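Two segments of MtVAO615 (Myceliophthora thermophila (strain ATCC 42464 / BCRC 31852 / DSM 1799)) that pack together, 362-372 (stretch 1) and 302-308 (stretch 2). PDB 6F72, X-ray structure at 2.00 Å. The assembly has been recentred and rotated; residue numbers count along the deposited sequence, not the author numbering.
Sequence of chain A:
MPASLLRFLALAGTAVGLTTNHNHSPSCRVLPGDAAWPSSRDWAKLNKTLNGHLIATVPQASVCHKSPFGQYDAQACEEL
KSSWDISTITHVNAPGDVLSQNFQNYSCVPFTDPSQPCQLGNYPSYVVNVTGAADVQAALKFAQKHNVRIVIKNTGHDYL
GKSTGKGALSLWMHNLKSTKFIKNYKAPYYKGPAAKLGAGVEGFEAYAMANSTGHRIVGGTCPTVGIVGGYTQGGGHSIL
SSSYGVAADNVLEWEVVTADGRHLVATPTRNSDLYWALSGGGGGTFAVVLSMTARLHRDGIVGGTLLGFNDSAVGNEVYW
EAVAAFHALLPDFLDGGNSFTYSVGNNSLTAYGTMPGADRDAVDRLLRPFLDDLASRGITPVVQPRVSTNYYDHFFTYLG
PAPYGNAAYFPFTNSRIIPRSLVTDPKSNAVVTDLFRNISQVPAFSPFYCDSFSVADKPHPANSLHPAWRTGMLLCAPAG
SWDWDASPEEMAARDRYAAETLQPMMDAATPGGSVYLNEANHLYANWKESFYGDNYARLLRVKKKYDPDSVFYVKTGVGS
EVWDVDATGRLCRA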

ATOM      1  N   ALA A 362     -25.124  -6.290  20.397  1.00 38.56           N
ATOM      2  CA  ALA A 362     -24.025  -5.331  20.502  1.00 37.47           C
ATOM      3  C   ALA A 362     -23.858  -4.498  19.222  1.00 36.40           C
ATOM      4  O   ALA A 362     -23.663  -3.284  19.297  1.00 35.95           O
ATOM      5  CB  ALA A 362     -22.733  -6.036  20.889  1.00 37.10           C
ATOM      6  N   VAL A 363     -23.957  -5.153  18.062  1.00 36.04           N
ATOM      7  CA  VAL A 363     -24.010  -4.474  16.756  1.00 35.19           C
ATOM      8  C   VAL A 363     -25.120  -3.407  16.756  1.00 35.54           C
ATOM      9  O   VAL A 363     -24.852  -2.233  16.473  1.00 35.03           O
ATOM     10  CB  VAL A 363     -24.167  -5.487  15.588  1.00 35.13           C
ATOM     11  CG1 VAL A 363     -24.507  -4.795  14.268  1.00 34.66           C
ATOM     12  CG2 VAL A 363     -22.901  -6.324  15.434  1.00 34.47           C
ATOM     13  N   ASP A 364     -26.339  -3.820  17.120  1.00 36.37           N
ATOM     14  CA  ASP A 364     -27.508  -2.931  17.186  1.00 36.84           C
ATOM     15  C   ASP A 364     -27.291  -1.699  18.074  1.00 36.68           C
ATOM     16  O   ASP A 364     -27.602  -0.578  17.658  1.00 36.37           O
ATOM     17  CB  ASP A 364     -28.761  -3.700  17.629  1.00 38.03           C
ATOM     18  CG  ASP A 364     -29.222  -4.734  16.605  1.00 38.27           C
ATOM     19  OD1 ASP A 364     -28.887  -4.619  15.401  1.00 37.51           O
ATOM     20  OD2 ASP A 364     -29.933  -5.674  17.019  1.00 39.26           O
ATOM     21  N   ARG A 365     -26.732  -1.912  19.270  1.00 36.77           N
ATOM     22  CA  ARG A 365     -26.404  -0.806  20.196  1.00 36.85           C
ATOM     23  C   ARG A 365     -25.326   0.111  19.599  1.00 35.80           C
ATOM     24  O   ARG A 365     -25.420   1.341  19.712  1.00 35.61           O
ATOM     25  CB  ARG A 365     -25.988  -1.314  21.588  1.00 37.28           C
ATOM     26  CG  ARG A 365     -27.082  -2.026  22.384  1.00 38.50           C
ATOM     27  CD  ARG A 365     -26.637  -2.410  23.797  1.00 39.18           C
ATOM     28  NE  ARG A 365     -25.230  -2.834  23.853  1.00 38.53           N
ATOM     29  CZ  ARG A 365     -24.791  -4.093  23.936  1.00 38.59           C
ATOM     30  NH1 ARG A 365     -25.635  -5.120  23.996  1.00 39.39           N
ATOM     31  NH2 ARG A 365     -23.483  -4.325  23.963  1.00 37.90           N
ATOM     32  N   LEU A 366     -24.338  -0.492  18.928  1.00 34.96           N
ATOM     33  CA  LEU A 366     -23.269   0.264  18.262  1.00 34.11           C
ATOM     34  C   LEU A 366     -23.777   1.099  17.079  1.00 33.96           C
ATOM     35  O   LEU A 366     -23.282   2.203  16.824  1.00 33.53           O
ATOM     36  CB  LEU A 366     -22.138  -0.665  17.814  1.00 33.37           C
ATOM     37  CG  LEU A 366     -21.189  -1.198  18.889  1.00 33.41           C
ATOM     38  CD1 LEU A 366     -20.488  -2.464  18.410  1.00 32.99           C
ATOM     39  CD2 LEU A 366     -20.182  -0.139  19.322  1.00 33.12           C
ATOM     40  N   LEU A 367     -24.771   0.573  16.371  1.00 34.43           N
ATOM     41  CA  LEU A 367     -25.290   1.245  15.180  1.00 34.53           C
ATOM     42  C   LEU A 367     -26.361   2.303  15.486  1.00 35.37           C
ATOM     43  O   LEU A 367     -26.542   3.244  14.698  1.00 35.06           O
ATOM     44  CB  LEU A 367     -25.802   0.233  14.153  1.00 34.45           C
ATOM     45  CG  LEU A 367     -24.801  -0.747  13.527  1.00 33.87           C
ATOM     46  CD1 LEU A 367     -25.519  -1.537  12.444  1.00 34.11           C
ATOM     47  CD2 LEU A 367     -23.550  -0.056  12.983  1.00 32.90           C
ATOM     48  N   ARG A 368     -27.016   2.161  16.641  1.00 36.47           N
ATOM     49  CA  ARG A 368     -28.146   3.008  17.049  1.00 37.47           C
ATOM     50  C   ARG A 368     -27.919   4.532  17.016  1.00 37.32           C
ATOM     51  O   ARG A 368     -28.844   5.247  16.610  1.00 37.99           O
ATOM     52  CB  ARG A 368     -28.751   2.544  18.387  1.00 38.77           C
ATOM     53  CG  ARG A 368     -30.219   2.914  18.590  1.00 40.37           C
ATOM     54  CD  ARG A 368     -31.142   2.227  17.586  1.00 41.01           C
ATOM     55  NE  ARG A 368     -32.100   3.177  17.003  1.00 41.92           N
ATOM     56  CZ  ARG A 368     -32.724   3.026  15.829  1.00 42.08           C
ATOM     57  NH1 ARG A 368     -32.514   1.959  15.062  1.00 41.97           N
ATOM     58  NH2 ARG A 368     -33.566   3.960  15.411  1.00 42.69           N
ATOM     59  N   PRO A 369     -26.714   5.036  17.399  1.00 36.64           N
ATOM     60  CA  PRO A 369     -26.520   6.494  17.242  1.00 36.53           C
ATOM     61  C   PRO A 369     -26.542   6.970  15.783  1.00 35.95           C
ATOM     62  O   PRO A 369     -27.172   7.997  15.487  1.00 36.26           O
ATOM     63  CB  PRO A 369     -25.139   6.748  17.858  1.00 36.14           C
ATOM     64  CG  PRO A 369     -24.881   5.572  18.734  1.00 36.29           C
ATOM     65  CD  PRO A 369     -25.545   4.419  18.053  1.00 36.24           C
ATOM     66  N   PHE A 370     -25.877   6.221  14.897  1.00 35.10           N
ATOM     67  CA  PHE A 370     -25.818   6.522  13.463  1.00 34.57           C
ATOM     68  C   PHE A 370     -27.202   6.460  12.826  1.00 35.14           C
ATOM     69  O   PHE A 370     -27.565   7.352  12.056  1.00 35.31           O
ATOM     70  CB  PHE A 370     -24.851   5.576  12.722  1.00 33.78           C
ATOM     71  CG  PHE A 370     -23.437   5.583  13.258  1.00 33.10           C
ATOM     72  CD1 PHE A 370     -22.498   6.509  12.786  1.00 32.60           C
ATOM     73  CD2 PHE A 370     -23.035   4.646  14.222  1.00 33.00           C
ATOM     74  CE1 PHE A 370     -21.194   6.511  13.273  1.00 32.09           C
ATOM     75  CE2 PHE A 370     -21.733   4.646  14.718  1.00 32.48           C
ATOM     76  CZ  PHE A 370     -20.811   5.578  14.243  1.00 32.09           C
ATOM     77  N   LEU A 371     -27.970   5.420  13.171  1.00 35.66           N
ATOM     78  CA  LEU A 371     -29.332   5.210  12.640  1.00 36.49           C
ATOM     79  C   LEU A 371     -30.346   6.254  13.125  1.00 37.40           C
ATOM     80  O   LEU A 371     -31.231   6.652  12.357  1.00 37.94           O
ATOM     81  CB  LEU A 371     -29.853   3.787  12.930  1.00 36.87           C
ATOM     82  CG  LEU A 371     -29.019   2.522  12.655  1.00 36.37           C
ATOM     83  CD1 LEU A 371     -29.862   1.268  12.838  1.00 37.08           C
ATOM     84  CD2 LEU A 371     -28.364   2.519  11.281  1.00 35.70           C
ATOM     85  N   ASP A 372     -30.215   6.686  14.382  1.00 37.61           N
ATOM     86  CA  ASP A 372     -31.045   7.754  14.932  1.00 38.51           C
ATOM     87  C   ASP A 372     -30.764   9.089  14.253  1.00 38.43           C
ATOM     88  O   ASP A 372     -31.705   9.855  13.989  1.00 39.29           O
ATOM     89  CB  ASP A 372     -30.852   7.899  16.449  1.00 38.96           C
ATOM     90  CG  ASP A 372     -31.561   6.815  17.251  1.00 39.62           C
ATOM     91  OD1 ASP A 372     -32.524   6.187  16.758  1.00 40.09           O
ATOM     92  OD2 ASP A 372     -31.144   6.589  18.402  1.00 39.85           O
TER
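Stretch 2, residues 302-308: VGGTLLG

Stretch 2 is an extended strand that lies against one flank of the helix of stretch 1, the two running in broadly the same direction, with a signed crossing angle of -44° and axes 8.9 Å apart at their closest. Only 274 Å² is buried, both sides summed, and no hydrogen bond crosses between the two stretches; the contact is made of van der Waals packing. The strand's alternation sets the pattern. Thr305 and Leu307 point their CA-to-CB bonds toward the helix, while Val302 and Leu306 point away; on the helix, Val363, Leu367 and Phe370 answer at the spacing of three or four residues that keeps side chains on one face.

Leu307 covers the most surface. With chi1 t and chi2 p it reaches the later turn of the helix, where its CD1 lies 3.7 Å from CD2 of Leu371 and its CD2 4.1 Å from CB of Phe370. The Phe370 ring leads away from the strand, so the base of that side chain makes the approach, whereas Leu371 starts sideways and brings its end in.

At the other end Val363 settles on glycine. Its CG2 is 3.7 Å from CA of Gly303, and the CA atoms of these two residues are just 6.0 Å apart, against 8.9 Å for Leu367 and Leu307. A CB on Gly303 would point toward the helix and fall 2.6 Å from CG2 of Val363, a clash; the close approach depends on its absence. CG1 of Val363 also lies 4.1 Å from O of Gly304.

Between these ends, CD1 of Leu367 rests 3.8 Å from OG1 of Thr305. That hydroxyl donates to O of Leu306 at 2.8 Å, satisfying itself within the strand while it faces a leucine. The rule is compact: glycine where the backbones converge, leucine where they stand apart.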

ATOM      1  N   VAL A 302     -17.126 -11.778  15.040  1.00 33.33           N
ATOM      2  CA  VAL A 302     -16.935 -10.425  14.492  1.00 32.64           C
ATOM      3  C   VAL A 302     -18.274  -9.891  13.981  1.00 33.03           C
ATOM      4  O   VAL A 302     -18.882 -10.475  13.073  1.00 33.31           O
ATOM      5  CB  VAL A 302     -15.852 -10.352  13.372  1.00 31.83           C
ATOM      6  CG1 VAL A 302     -15.719  -8.932  12.826  1.00 31.01           C
ATOM      7  CG2 VAL A 302     -14.500 -10.813  13.888  1.00 31.67           C
ATOM      8  N   GLY A 303     -18.725  -8.792  14.585  1.00 33.00           N
ATOM      9  CA  GLY A 303     -19.932  -8.093  14.148  1.00 33.36           C
ATOM     10  C   GLY A 303     -19.702  -7.283  12.883  1.00 32.62           C
ATOM     11  O   GLY A 303     -18.655  -6.650  12.708  1.00 31.91           O
ATOM     12  N   GLY A 304     -20.687  -7.295  11.997  1.00 33.00           N
ATOM     13  CA  GLY A 304     -20.559  -6.614  10.714  1.00 32.71           C
ATOM     14  C   GLY A 304     -21.844  -5.960  10.282  1.00 33.19           C
ATOM     15  O   GLY A 304     -22.924  -6.315  10.766  1.00 34.03           O
ATOM     16  N   THR A 305     -21.723  -4.988   9.384  1.00 32.81           N
ATOM     17  CA  THR A 305     -22.887  -4.400   8.737  1.00 33.32           C
ATOM     18  C   THR A 305     -22.565  -3.729   7.422  1.00 33.06           C
ATOM     19  O   THR A 305     -21.440  -3.267   7.201  1.00 32.43           O
ATOM     20  CB  THR A 305     -23.639  -3.393   9.645  1.00 33.45           C
ATOM     21  OG1 THR A 305     -24.938  -3.162   9.095  1.00 34.02           O
ATOM     22  CG2 THR A 305     -22.881  -2.053   9.784  1.00 32.71           C
ATOM     23  N   LEU A 306     -23.571  -3.710   6.553  1.00 33.75           N
ATOM     24  CA  LEU A 306     -23.689  -2.694   5.526  1.00 33.86           C
ATOM     25  C   LEU A 306     -24.511  -1.567   6.145  1.00 34.13           C
ATOM     26  O   LEU A 306     -25.550  -1.809   6.774  1.00 34.56           O
ATOM     27  CB  LEU A 306     -24.379  -3.242   4.265  1.00 34.58           C
ATOM     28  CG  LEU A 306     -24.321  -2.409   2.974  1.00 34.60           C
ATOM     29  CD1 LEU A 306     -24.349  -3.320   1.759  1.00 35.19           C
ATOM     30  CD2 LEU A 306     -25.452  -1.389   2.872  1.00 35.38           C
ATOM     31  N   LEU A 307     -24.023  -0.342   5.973  1.00 33.91           N
ATOM     32  CA  LEU A 307     -24.778   0.852   6.313  1.00 34.41           C
ATOM     33  C   LEU A 307     -24.678   1.863   5.177  1.00 34.65           C
ATOM     34  O   LEU A 307     -23.613   2.443   4.942  1.00 33.94           O
ATOM     35  CB  LEU A 307     -24.302   1.442   7.650  1.00 34.01           C
ATOM     36  CG  LEU A 307     -24.765   2.836   8.107  1.00 34.22           C
ATOM     37  CD1 LEU A 307     -26.283   2.947   8.212  1.00 34.90           C
ATOM     38  CD2 LEU A 307     -24.095   3.188   9.428  1.00 33.80           C
ATOM     39  N   GLY A 308     -25.796   2.062   4.482  1.00 35.85           N
ATOM     40  CA  GLY A 308     -25.856   2.961   3.334  1.00 36.72           C
ATOM     41  C   GLY A 308     -26.996   3.951   3.403  1.00 38.16           C
ATOM     42  O   GLY A 308     -28.049   3.655   3.964  1.00 38.65           O
TER